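Local atomic coordinates of probable sulfate-binding lipoprotein SubI (Mycobacterium tuberculosis, PDB entry 6DDN), a protein that probably binds sulfate outside the cell membrane and carries it for uptake, as other members of the prokaryotic sulfate-binding family do. Residues Ser91-Ser95 and Phe109-Asp114; Gly139-Val145 and Val232-Asn238; Asp159-Pro163 and Thr205-His210; Trp180-Ala184 and Thr258-Asn263; Pro185-Lys189 and Gly199-Val203. One frame throughout, in Å; residues are numbered along the deposited sequence.

Overall arrangement
Interactions 1, 2 and 4 lie in the interior, and 3 and 5 farther out, with centres 20 Å or more from the middle of the chain. Interaction 1 meets both 2 and 4 through Ser110, whose OG reaches Tyr236 and whose carbonyl O reaches Trp180 and Asn263. Interactions 2 and 4 share one sheet, because strands 138-147 and 257-267 are neighbours; their centres are about 9 Å apart. Helix 177-190 serves interactions 4 and 5, and helix 196-210 serves 3 and 5. Chemistry follows place: serine hydroxyl bonds mark interaction 1 and a backbone ladder interaction 2, beside the bound sulfate, whereas 3, 4 and 5 pack aromatic and aliphatic groups without hydrogen bonds across their segments.

Interaction 1: residues Ser91-Ser95 and Phe109-Asp114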
# COMPACT_ATOMS: atom_id res chain seq x y z
N SER A 91 -3.61 -7.68 3.54
CA SER A 91 -3.64 -7.81 2.09
C SER A 91 -3.61 -9.27 1.65
O SER A 91 -4.47 -9.72 0.89
CB SER A 91 -2.48 -7.04 1.47
OG SER A 91 -2.62 -6.94 0.06
N ALA A 92 -2.61 -10.03 2.13
CA ALA A 92 -2.49 -11.43 1.72
C ALA A 92 -3.66 -12.26 2.23
O ALA A 92 -4.15 -13.16 1.53
CB ALA A 92 -1.17 -12.01 2.21
N ASP A 93 -4.13 -11.98 3.46
CA ASP A 93 -5.30 -12.68 3.98
C ASP A 93 -6.52 -12.42 3.12
O ASP A 93 -7.31 -13.33 2.85
CB ASP A 93 -5.56 -12.27 5.43
CG ASP A 93 -4.55 -12.86 6.40
OD1 ASP A 93 -3.66 -13.61 5.95
OD2 ASP A 93 -4.66 -12.58 7.61
N GLN A 94 -6.71 -11.17 2.69
CA GLN A 94 -7.84 -10.84 1.82
C GLN A 94 -7.71 -11.52 0.47
O GLN A 94 -8.71 -11.97 -0.10
CB GLN A 94 -7.95 -9.33 1.66
CG GLN A 94 -8.34 -8.59 2.92
CD GLN A 94 -9.84 -8.53 3.13
OE1 GLN A 94 -10.52 -7.64 2.63
NE2 GLN A 94 -10.37 -9.49 3.89
N SER A 95 -6.49 -11.61 -0.06
CA SER A 95 -6.28 -12.29 -1.34
C SER A 95 -6.64 -13.77 -1.23
O SER A 95 -7.30 -14.32 -2.12
CB SER A 95 -4.84 -12.12 -1.80
OG SER A 95 -4.65 -12.63 -3.10
N PHE A 109 -5.38 -4.58 -3.74
CA PHE A 109 -4.48 -5.14 -2.75
C PHE A 109 -3.22 -4.29 -2.62
O PHE A 109 -2.94 -3.41 -3.44
CB PHE A 109 -4.12 -6.59 -3.13
CG PHE A 109 -5.28 -7.53 -2.98
CD1 PHE A 109 -6.21 -7.34 -1.97
CD2 PHE A 109 -5.44 -8.60 -3.85
CE1 PHE A 109 -7.29 -8.21 -1.83
CE2 PHE A 109 -6.51 -9.47 -3.71
CZ PHE A 109 -7.43 -9.27 -2.70
N SER A 110 -2.47 -4.55 -1.55
CA SER A 110 -1.28 -3.77 -1.26
C SER A 110 -0.20 -3.99 -2.31
O SER A 110 0.47 -3.04 -2.73
CB SER A 110 -0.75 -4.12 0.13
OG SER A 110 0.53 -3.54 0.35
N VAL A 111 -0.02 -5.24 -2.75
CA VAL A 111 1.08 -5.60 -3.64
C VAL A 111 0.55 -6.45 -4.78
O VAL A 111 -0.45 -7.16 -4.65
CB VAL A 111 2.19 -6.35 -2.88
CG1 VAL A 111 2.85 -5.44 -1.85
CG2 VAL A 111 1.63 -7.59 -2.20
N GLU A 112 1.24 -6.36 -5.92
CA GLU A 112 0.84 -7.13 -7.10
C GLU A 112 0.77 -8.64 -6.87
O GLU A 112 -0.15 -9.28 -7.41
CB GLU A 112 1.78 -6.81 -8.27
CG GLU A 112 1.48 -7.57 -9.55
CD GLU A 112 2.23 -8.89 -9.64
OE1 GLU A 112 1.81 -9.76 -10.43
OE2 GLU A 112 3.23 -9.06 -8.91
N PRO A 113 1.69 -9.28 -6.12
CA PRO A 113 1.54 -10.72 -5.85
C PRO A 113 0.16 -11.12 -5.36
O PRO A 113 -0.33 -12.21 -5.72
CB PRO A 113 2.60 -10.98 -4.78
CG PRO A 113 3.65 -9.97 -5.04
CD PRO A 113 2.99 -8.77 -5.65
N ASP A 114 -0.49 -10.28 -4.56
CA ASP A 114 -1.82 -10.59 -4.07
C ASP A 114 -2.86 -10.55 -5.19
O ASP A 114 -3.97 -11.07 -5.01
CB ASP A 114 -2.20 -9.64 -2.95
CG ASP A 114 -1.35 -9.83 -1.71
OD1 ASP A 114 -0.96 -10.99 -1.44
OD2 ASP A 114 -1.08 -8.84 -1.01
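Ser91 OG is gripped twice: it donates to Asp114 OD2 at 2.7 Å and accepts the backbone N-H of Ser110, with Ser110 N 2.9 Å from Ser91 OG and an angle of 160° at the hydrogen. Filling both roles probably fixes the rotation of the hydroxyl. The donor reaches OD2 from above the carboxylate, 36° out of its plane, while the other oxygen, OD1, forms a salt bridge with Arg117. One helical turn later Ser95 also donates to Asp114, but to its backbone: Ser95 OG meets the carbonyl O at 2.6 Å in the carbonyl plane. Each serine holds OG opposite its own backbone N (chi1 -170° for Ser91), which turns the hydroxyls to the same side of the helix. Helix 91-99 lies between strands 83-88 and 106-108, both parallel to strand 53-58, so these bonds tie the helix of a beta-alpha-beta crossover to the chain just beyond its second strand, within a solute-binding fold. Ser91 N, at the start of the helix, stands 2.9 Å from O1 of a bound sulfate, where the helix dipole probably favours the anion. Ser110, held through its N, bonds Tyr236 with its own OG. The Phe109 ring packs against the same helix. Ser91 O sits over one face, displaced toward the rim; Ser95 CB makes an off-centre CH-pi contact, 4.2 Å from the ring centroid of Phe109. Obliquely, Gln94 CB comes within 3.7 Å of Phe109 CE1, and Ser95 CA within 3.5 Å of Phe109 CZ.

Interaction 2: residues Gly139-Val145 and Val232-Asn238. With SO4 (sulfate ion), chain C.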
# COMPACT_ATOMS: atom_id res chain seq x y z
N GLY A 139 -0.80 4.99 -5.61
CA GLY A 139 0.26 4.39 -4.83
C GLY A 139 0.68 5.29 -3.70
O GLY A 139 -0.06 6.19 -3.29
N SER A 140 1.88 5.04 -3.19
CA SER A 140 2.40 5.81 -2.07
C SER A 140 3.91 5.61 -2.01
O SER A 140 4.53 5.11 -2.96
CB SER A 140 1.73 5.39 -0.76
OG SER A 140 2.00 6.31 0.28
N VAL A 141 4.52 6.01 -0.90
CA VAL A 141 5.92 5.74 -0.62
C VAL A 141 6.03 5.26 0.82
O VAL A 141 5.19 5.57 1.67
CB VAL A 141 6.81 6.98 -0.84
CG1 VAL A 141 6.87 7.34 -2.31
CG2 VAL A 141 6.31 8.15 -0.01
N VAL A 142 7.09 4.50 1.10
CA VAL A 142 7.36 4.08 2.46
C VAL A 142 7.83 5.27 3.28
O VAL A 142 8.66 6.07 2.82
CB VAL A 142 8.41 2.95 2.46
CG1 VAL A 142 8.74 2.54 3.88
CG2 VAL A 142 7.90 1.76 1.67
N THR A 143 7.29 5.41 4.48
CA THR A 143 7.62 6.53 5.35
C THR A 143 7.74 6.05 6.79
O THR A 143 7.26 4.98 7.15
CB THR A 143 6.57 7.65 5.25
OG1 THR A 143 7.02 8.79 5.99
CG2 THR A 143 5.24 7.17 5.81
N PHE A 144 8.41 6.86 7.61
CA PHE A 144 8.52 6.62 9.04
C PHE A 144 7.39 7.36 9.74
O PHE A 144 7.39 8.60 9.78
CB PHE A 144 9.86 7.10 9.60
CG PHE A 144 11.05 6.39 9.03
CD1 PHE A 144 10.99 5.06 8.65
CD2 PHE A 144 12.26 7.06 8.90
CE1 PHE A 144 12.10 4.42 8.14
CE2 PHE A 144 13.38 6.42 8.39
CZ PHE A 144 13.30 5.10 8.01
N VAL A 145 6.44 6.64 10.31
CA VAL A 145 5.51 7.27 11.24
C VAL A 145 6.22 7.44 12.57
O VAL A 145 6.89 6.53 13.06
CB VAL A 145 4.21 6.46 11.39
CG1 VAL A 145 3.27 7.18 12.34
CG2 VAL A 145 3.54 6.29 10.04
N VAL A 232 9.03 3.99 16.18
CA VAL A 232 8.84 4.37 14.78
C VAL A 232 8.05 3.27 14.09
O VAL A 232 8.36 2.08 14.25
CB VAL A 232 10.18 4.62 14.06
CG1 VAL A 232 11.15 3.49 14.35
CG2 VAL A 232 9.97 4.79 12.57
N LEU A 233 7.01 3.66 13.35
CA LEU A 233 6.18 2.73 12.61
C LEU A 233 6.42 2.94 11.12
O LEU A 233 6.16 4.02 10.59
CB LEU A 233 4.70 2.94 12.95
CG LEU A 233 3.68 2.51 11.89
CD1 LEU A 233 3.53 1.00 11.88
CD2 LEU A 233 2.34 3.19 12.11
N ILE A 234 6.94 1.91 10.46
CA ILE A 234 7.08 1.94 9.01
C ILE A 234 5.71 1.71 8.39
O ILE A 234 5.03 0.72 8.70
CB ILE A 234 8.10 0.90 8.53
CG1 ILE A 234 9.25 0.77 9.52
CG2 ILE A 234 8.64 1.27 7.17
CD1 ILE A 234 10.37 -0.13 9.04
N SER A 235 5.29 2.61 7.51
CA SER A 235 3.92 2.60 7.03
C SER A 235 3.84 3.31 5.69
O SER A 235 4.82 3.90 5.22
CB SER A 235 2.98 3.26 8.05
OG SER A 235 1.63 3.18 7.64
N TYR A 236 2.66 3.25 5.08
CA TYR A 236 2.40 4.03 3.88
C TYR A 236 2.36 5.51 4.23
O TYR A 236 1.98 5.91 5.33
CB TYR A 236 1.06 3.64 3.24
CG TYR A 236 0.80 2.17 3.04
CD1 TYR A 236 0.38 1.36 4.10
CD2 TYR A 236 0.91 1.58 1.79
CE1 TYR A 236 0.12 0.02 3.91
CE2 TYR A 236 0.66 0.24 1.59
CZ TYR A 236 0.26 -0.54 2.66
OH TYR A 236 0.00 -1.87 2.47
N GLU A 237 2.74 6.34 3.25
CA GLU A 237 2.56 7.78 3.41
C GLU A 237 1.09 8.15 3.51
O GLU A 237 0.73 9.09 4.22
CB GLU A 237 3.23 8.51 2.25
CG GLU A 237 3.29 10.02 2.39
CD GLU A 237 3.55 10.71 1.06
OE1 GLU A 237 3.03 10.23 0.03
OE2 GLU A 237 4.28 11.72 1.05
N ASN A 238 0.22 7.41 2.81
CA ASN A 238 -1.21 7.68 2.92
C ASN A 238 -1.73 7.34 4.30
O ASN A 238 -2.61 8.03 4.83
CB ASN A 238 -1.98 6.91 1.84
CG ASN A 238 -1.63 5.43 1.81
OD1 ASN A 238 -0.86 4.99 0.96
ND2 ASN A 238 -2.20 4.66 2.73
S SO4 C . -1.74 -4.31 4.35
O1 SO4 C . -3.06 -4.83 4.03
O2 SO4 C . -1.79 -2.85 4.37
O3 SO4 C . -1.32 -4.79 5.67
O4 SO4 C . -0.78 -4.76 3.35
O HOH W 1 0.76 8.65 -0.45
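Thr143 and Ser235 form a hydrogen-bonded pair of an antiparallel ladder, as do Val145 and Leu233; the strand axes run at 151°, and the ladder belongs to the mixed sheet of this solute-binding fold. Thr143 N meets Ser235 O at 3.0 Å, and Leu233 N meets Val145 O at 2.9 Å. Where strand 232-236 turns into helix 237-245, Glu237 N extends the ladder, donating to Val141 O at 3.0 Å. Apolar contacts occupy both faces. Val142 CG1 presses on Ile234 CG2 at 3.5 Å, and on the same face as Ile234, Phe144 CB lies alongside Val232 CG2. On the opposite face Val145 CB rests beside Leu233 CD2 at 3.8 Å. Polar side chains serve the helix start: Ser140 OG accepts a rather long bond from Asn238 N and gives its own proton to a water, which donates to Glu237 OE1 and so links Ser140 to Glu237; Glu237 also salt-bridges Arg299. Tyr236, at the N-cap position, turns from the ladder toward the sulfate, which Ser175, Ser177, Gly218 and Ala60 also bind; its OH is also hydrogen-bonded to Ser110. Sulfate O2 lies at the ring edge, near its plane, and takes a bond from Tyr236 OH at 2.8 Å.

Interaction 3: residues Asp159-Pro163 and Thr205-His210; sequences DLLRP and TLVNEH
His210 reaches onto the backbone of Leu160 and Leu161. Its CB passes Leu160 O at 3.9 Å, and with CG set opposite the carbonyl carbon (chi1 -55°) the imidazole slides beneath that oxygen, which sits 3.3 Å above the centre of one face. This is no hydrogen bond: ND1 is bonded instead to Ile165 O. On the same side of the ring, toward its rim, His210 CD2 touches Leu161 CD2 at 3.5 Å, the side chains crossing at about a right angle. Farther out, NE2 approaches Leu161 CA at 3.4 Å, and CE1 has Arg162 O at the ring edge, 3.2 Å away. Three successive residues of the 159-163 loop thus meet one face and one edge of the ring. Two leucine contacts add to this: Leu206 CD1 meets Leu160 CB at 3.7 Å, and Leu161 CD2 lies over the helix backbone, 3.6 Å from Leu206 CA. Arg162 points elsewhere, to Asp159 (salt bridge) and Lys152 O. Leu160 and Leu206 both continue onto Val167 of strand 167-168. The loop between strands 138-147 and 167-168 packs here on helix 196-210, at the periphery of the alpha/beta solute-binding fold, with the contact's centre about 23 Å from that of the chain.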
# COMPACT_ATOMS: atom_id res chain seq x y z
N ASP A 159 18.79 5.31 11.58
CA ASP A 159 18.18 5.65 12.85
C ASP A 159 17.36 4.51 13.43
O ASP A 159 17.14 4.47 14.65
CB ASP A 159 17.29 6.89 12.71
CG ASP A 159 18.09 8.18 12.65
OD1 ASP A 159 19.14 8.26 13.32
OD2 ASP A 159 17.67 9.11 11.94
N LEU A 160 16.90 3.57 12.60
CA LEU A 160 16.13 2.44 13.09
C LEU A 160 17.00 1.39 13.78
O LEU A 160 16.45 0.52 14.47
CB LEU A 160 15.35 1.78 11.95
CG LEU A 160 14.40 2.63 11.11
CD1 LEU A 160 13.34 1.76 10.47
CD2 LEU A 160 13.76 3.74 11.94
N LEU A 161 18.32 1.45 13.61
CA LEU A 161 19.25 0.54 14.26
C LEU A 161 19.89 1.16 15.49
O LEU A 161 20.89 0.63 15.99
CB LEU A 161 20.33 0.11 13.28
CG LEU A 161 19.88 -0.71 12.07
CD1 LEU A 161 21.09 -1.21 11.29
CD2 LEU A 161 19.03 -1.88 12.53
N ARG A 162 19.35 2.26 16.00
CA ARG A 162 19.92 2.86 17.18
C ARG A 162 19.50 2.08 18.43
O ARG A 162 18.45 1.44 18.44
CB ARG A 162 19.50 4.31 17.30
CG ARG A 162 20.43 5.27 16.57
CD ARG A 162 19.72 6.55 16.18
NE ARG A 162 19.06 7.16 17.33
CZ ARG A 162 18.25 8.21 17.26
NH1 ARG A 162 17.98 8.77 16.09
NH2 ARG A 162 17.69 8.70 18.36
N PRO A 163 20.32 2.11 19.48
CA PRO A 163 20.01 1.30 20.68
C PRO A 163 18.68 1.69 21.29
O PRO A 163 18.41 2.86 21.56
CB PRO A 163 21.18 1.62 21.62
CG PRO A 163 22.28 2.10 20.74
CD PRO A 163 21.62 2.79 19.59
N THR A 205 19.60 -7.13 10.94
CA THR A 205 19.74 -6.44 12.22
C THR A 205 18.47 -5.67 12.57
O THR A 205 18.10 -5.58 13.75
CB THR A 205 20.94 -5.49 12.16
OG1 THR A 205 22.07 -6.19 11.65
CG2 THR A 205 21.26 -4.97 13.55
N LEU A 206 17.78 -5.13 11.57
CA LEU A 206 16.55 -4.39 11.84
C LEU A 206 15.47 -5.31 12.41
O LEU A 206 14.85 -4.99 13.43
CB LEU A 206 16.05 -3.72 10.55
CG LEU A 206 14.68 -3.06 10.62
CD1 LEU A 206 14.73 -1.79 11.46
CD2 LEU A 206 14.15 -2.76 9.23
N VAL A 207 15.26 -6.46 11.78
CA VAL A 207 14.18 -7.35 12.20
C VAL A 207 14.50 -8.00 13.54
O VAL A 207 13.70 -7.95 14.48
CB VAL A 207 13.89 -8.40 11.11
CG1 VAL A 207 12.95 -9.47 11.65
CG2 VAL A 207 13.31 -7.74 9.87
N ASN A 208 15.68 -8.61 13.65
CA ASN A 208 15.99 -9.40 14.84
C ASN A 208 16.06 -8.53 16.09
O ASN A 208 15.47 -8.88 17.12
CB ASN A 208 17.31 -10.15 14.63
CG ASN A 208 17.17 -11.30 13.66
OD1 ASN A 208 16.07 -11.80 13.42
ND2 ASN A 208 18.30 -11.75 13.11
N GLU A 209 16.77 -7.41 16.02
CA GLU A 209 17.05 -6.64 17.22
C GLU A 209 16.13 -5.44 17.42
O GLU A 209 16.22 -4.79 18.46
CB GLU A 209 18.52 -6.18 17.22
CG GLU A 209 19.49 -7.25 16.71
CD GLU A 209 20.94 -6.96 17.07
OE1 GLU A 209 21.75 -7.91 17.11
OE2 GLU A 209 21.27 -5.79 17.35
N HIS A 210 15.24 -5.14 16.46
CA HIS A 210 14.36 -3.99 16.61
C HIS A 210 12.90 -4.24 16.25
O HIS A 210 12.10 -3.31 16.32
CB HIS A 210 14.86 -2.81 15.77
CG HIS A 210 16.27 -2.43 16.06
ND1 HIS A 210 16.62 -1.58 17.09
CD2 HIS A 210 17.43 -2.80 15.46
CE1 HIS A 210 17.93 -1.44 17.11
NE2 HIS A 210 18.44 -2.16 16.13

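Interaction 4: residues Trp180-Ala184 and Thr258-Asn263; sequences WNLLA and TFKIEN
Helix 180-184 lies across strand 258-263 with its axis 7.4 Å away at closest and at 139° to it, bringing Ala184 CA within 4.7 Å of Phe259 CA. This is helix-on-sheet packing of an alpha/beta domain, in which Trp180 buries the most surface, 122 Å². Ile261 covers one face of the indole: its CG2 stands over the five-membered ring of Trp180, 3.6 Å from the centroid, while CG1 and CD1 follow the ring back toward CG and CB. The benzo side runs along the strand backbone. Lys260 O approaches Trp180 CZ3 obliquely at 3.3 Å, and Glu262 O lies at the ring edge, 3.4 Å from Trp180 CZ2. Phe259 meets the indole rim to rim, its CD2 3.6 Å from Trp180 CE3, the planes inclined at 43° and neither ring over the other. Leu183 CB caps the Phe259 face almost centrally, 4.0 Å from the centroid and 8° off the normal, and Ala184 CB touches Phe259 CB. Toward the other lobe, Trp180 NE1 is hydrogen-bonded to Ser110 O, as is Asn263 ND2. At that end of the ring, Ile261 CG2 lies 3.5 Å from Trp180 NE1.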
# COMPACT_ATOMS: atom_id res chain seq x y z
N TRP A 180 6.53 -3.86 1.49
CA TRP A 180 7.07 -2.54 1.20
C TRP A 180 8.04 -2.10 2.29
O TRP A 180 9.13 -1.59 2.01
CB TRP A 180 5.95 -1.51 1.06
CG TRP A 180 4.92 -1.79 0.01
CD1 TRP A 180 3.59 -2.02 0.21
CD2 TRP A 180 5.13 -1.85 -1.41
NE1 TRP A 180 2.96 -2.23 -0.99
CE2 TRP A 180 3.88 -2.13 -2.00
CE3 TRP A 180 6.25 -1.69 -2.24
CZ2 TRP A 180 3.72 -2.26 -3.38
CZ3 TRP A 180 6.09 -1.83 -3.61
CH2 TRP A 180 4.83 -2.11 -4.17
N ASN A 181 7.66 -2.32 3.56
CA ASN A 181 8.45 -1.84 4.69
C ASN A 181 9.82 -2.49 4.77
O ASN A 181 10.72 -1.92 5.40
CB ASN A 181 7.69 -2.10 6.00
CG ASN A 181 6.49 -1.19 6.17
OD1 ASN A 181 6.18 -0.38 5.30
ND2 ASN A 181 5.80 -1.33 7.30
N LEU A 182 10.00 -3.67 4.18
CA LEU A 182 11.31 -4.31 4.15
C LEU A 182 12.02 -4.15 2.81
O LEU A 182 13.26 -4.23 2.77
CB LEU A 182 11.18 -5.80 4.48
CG LEU A 182 10.56 -6.11 5.85
CD1 LEU A 182 10.80 -7.56 6.23
CD2 LEU A 182 11.11 -5.17 6.91
N LEU A 183 11.28 -3.92 1.72
CA LEU A 183 11.92 -3.65 0.44
C LEU A 183 12.68 -2.33 0.46
O LEU A 183 13.78 -2.24 -0.08
CB LEU A 183 10.86 -3.64 -0.67
CG LEU A 183 10.45 -5.01 -1.20
CD1 LEU A 183 9.14 -4.91 -1.97
CD2 LEU A 183 11.56 -5.59 -2.07
N ALA A 184 12.10 -1.30 1.08
CA ALA A 184 12.76 0.00 1.11
C ALA A 184 14.12 -0.04 1.80
O ALA A 184 15.10 0.43 1.19
CB ALA A 184 11.83 1.03 1.76
N THR A 258 13.68 5.86 -0.23
CA THR A 258 12.46 5.14 0.10
C THR A 258 12.01 4.35 -1.13
O THR A 258 12.58 4.48 -2.22
CB THR A 258 11.35 6.08 0.58
OG1 THR A 258 10.29 5.32 1.16
CG2 THR A 258 10.80 6.89 -0.58
N PHE A 259 10.98 3.53 -0.94
CA PHE A 259 10.47 2.65 -1.98
C PHE A 259 9.14 3.16 -2.52
O PHE A 259 8.33 3.71 -1.77
CB PHE A 259 10.30 1.22 -1.46
CG PHE A 259 10.53 0.17 -2.51
CD1 PHE A 259 11.80 -0.28 -2.78
CD2 PHE A 259 9.46 -0.35 -3.22
CE1 PHE A 259 12.02 -1.24 -3.75
CE2 PHE A 259 9.67 -1.31 -4.19
CZ PHE A 259 10.95 -1.76 -4.45
N LYS A 260 8.93 2.97 -3.82
CA LYS A 260 7.70 3.39 -4.47
C LYS A 260 6.63 2.32 -4.27
O LYS A 260 6.78 1.20 -4.75
CB LYS A 260 7.94 3.65 -5.95
CG LYS A 260 6.72 4.19 -6.69
CD LYS A 260 6.80 3.88 -8.18
CE LYS A 260 5.94 4.83 -8.99
NZ LYS A 260 6.14 4.66 -10.46
N ILE A 261 5.57 2.68 -3.57
CA ILE A 261 4.46 1.77 -3.32
C ILE A 261 3.46 1.90 -4.46
O ILE A 261 3.05 3.01 -4.82
CB ILE A 261 3.79 2.07 -1.97
CG1 ILE A 261 4.80 1.91 -0.84
CG2 ILE A 261 2.58 1.17 -1.76
CD1 ILE A 261 4.20 2.04 0.55
N GLU A 262 3.08 0.76 -5.05
CA GLU A 262 2.12 0.72 -6.14
C GLU A 262 1.03 -0.28 -5.78
O GLU A 262 1.30 -1.48 -5.66
CB GLU A 262 2.79 0.33 -7.46
CG GLU A 262 3.92 1.24 -7.89
CD GLU A 262 4.42 0.95 -9.29
OE1 GLU A 262 4.16 1.77 -10.20
OE2 GLU A 262 5.05 -0.11 -9.48
N ASN A 263 -0.20 0.21 -5.61
CA ASN A 263 -1.29 -0.61 -5.13
C ASN A 263 -2.18 -1.04 -6.29
O ASN A 263 -2.88 -0.20 -6.87
CB ASN A 263 -2.11 0.15 -4.09
CG ASN A 263 -1.26 0.63 -2.93
OD1 ASN A 263 -1.16 1.83 -2.69
ND2 ASN A 263 -0.65 -0.30 -2.22

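Interaction 5: residues Pro185-Lys189 and Gly199-Val203; sequences PYAAK and GIDFV
Phe202 holds CG opposite its backbone N (chi1 176°) and Lys189 bends at chi2 (-47°), which together lay the lysine chain over the phenyl ring. Lys189 CG makes a CH-pi contact, 3.8 Å from the Phe202 centroid, and comes within 3.4 Å of Phe202 CG; farther along, Lys189 CE follows the rim to Phe202 CD2 at 3.7 Å. The ammonium is left to form a salt bridge with Asp158. One turn earlier Pro185 CB presses obliquely against the same ring, 3.3 Å from Phe202 CE1, which makes this the tight spot of the contact. On the other side of the glycine Tyr186 turns its ring edge to the opposite helix: Tyr186 CD1 lies 3.5 Å from Gly199 C, with Ile200 N also at that edge. Because Gly199 has no side chain, the two backbones can close to 4.3 Å between Tyr186 CA and Gly199 CA. Val203 CG2 fills in between, 4.2 Å from both Pro185 CG and Tyr186 CB. Beyond the contact, Tyr186 OH bonds Asn196 at the start of the second helix. The axes run at 133°, and five residues join helix 177-190 to helix 196-210: a splayed alpha-alpha hairpin with a glycine at the close approach.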
# COMPACT_ATOMS: atom_id res chain seq x y z
N PRO A 185 14.26 -0.57 3.02
CA PRO A 185 15.60 -0.61 3.62
C PRO A 185 16.55 -1.54 2.89
O PRO A 185 17.76 -1.28 2.86
CB PRO A 185 15.33 -1.08 5.05
CG PRO A 185 14.11 -1.90 4.93
CD PRO A 185 13.27 -1.18 3.91
N TYR A 186 16.04 -2.63 2.30
CA TYR A 186 16.90 -3.48 1.50
C TYR A 186 17.42 -2.74 0.28
O TYR A 186 18.63 -2.71 0.01
CB TYR A 186 16.16 -4.75 1.07
CG TYR A 186 16.93 -5.53 0.04
CD1 TYR A 186 18.04 -6.28 0.40
CD2 TYR A 186 16.57 -5.50 -1.30
CE1 TYR A 186 18.77 -6.99 -0.54
CE2 TYR A 186 17.29 -6.21 -2.25
CZ TYR A 186 18.38 -6.95 -1.86
OH TYR A 186 19.10 -7.66 -2.80
N ALA A 187 16.51 -2.12 -0.48
CA ALA A 187 16.92 -1.36 -1.66
C ALA A 187 17.86 -0.22 -1.28
O ALA A 187 18.81 0.08 -2.01
CB ALA A 187 15.69 -0.83 -2.39
N ALA A 188 17.60 0.43 -0.14
CA ALA A 188 18.44 1.55 0.28
C ALA A 188 19.84 1.09 0.67
O ALA A 188 20.84 1.61 0.17
CB ALA A 188 17.78 2.30 1.44
N LYS A 189 19.92 0.09 1.55
CA LYS A 189 21.21 -0.36 2.05
C LYS A 189 21.96 -1.26 1.07
O LYS A 189 23.14 -1.55 1.30
CB LYS A 189 21.03 -1.10 3.38
CG LYS A 189 20.66 -0.17 4.51
CD LYS A 189 21.56 1.05 4.52
CE LYS A 189 21.53 1.76 5.86
NZ LYS A 189 22.28 3.05 5.81
N GLY A 199 22.28 -5.21 2.19
CA GLY A 199 20.84 -5.08 2.23
C GLY A 199 20.21 -6.12 3.14
O GLY A 199 19.42 -5.79 4.03
N ILE A 200 20.59 -7.38 2.95
CA ILE A 200 20.12 -8.46 3.82
C ILE A 200 20.60 -8.24 5.25
O ILE A 200 19.83 -8.36 6.21
CB ILE A 200 20.57 -9.82 3.28
CG1 ILE A 200 20.05 -10.05 1.86
CG2 ILE A 200 20.11 -10.94 4.20
CD1 ILE A 200 18.63 -10.52 1.79
N ASP A 201 21.88 -7.91 5.41
CA ASP A 201 22.44 -7.74 6.75
C ASP A 201 21.79 -6.58 7.49
O ASP A 201 21.67 -6.62 8.72
CB ASP A 201 23.95 -7.54 6.67
CG ASP A 201 24.68 -8.81 6.29
OD1 ASP A 201 24.01 -9.80 5.91
OD2 ASP A 201 25.93 -8.83 6.37
N PHE A 202 21.35 -5.54 6.78
CA PHE A 202 20.61 -4.47 7.44
C PHE A 202 19.25 -4.96 7.91
O PHE A 202 18.89 -4.79 9.08
CB PHE A 202 20.46 -3.27 6.51
CG PHE A 202 19.63 -2.16 7.10
CD1 PHE A 202 18.26 -2.15 6.98
CD2 PHE A 202 20.24 -1.14 7.81
CE1 PHE A 202 17.50 -1.14 7.54
CE2 PHE A 202 19.49 -0.12 8.36
CZ PHE A 202 18.12 -0.12 8.23
N VAL A 203 18.47 -5.54 6.99
CA VAL A 203 17.17 -6.10 7.35
C VAL A 203 17.33 -7.12 8.47
O VAL A 203 16.50 -7.19 9.39
CB VAL A 203 16.49 -6.71 6.11
CG1 VAL A 203 15.31 -7.58 6.50
CG2 VAL A 203 16.06 -5.62 5.14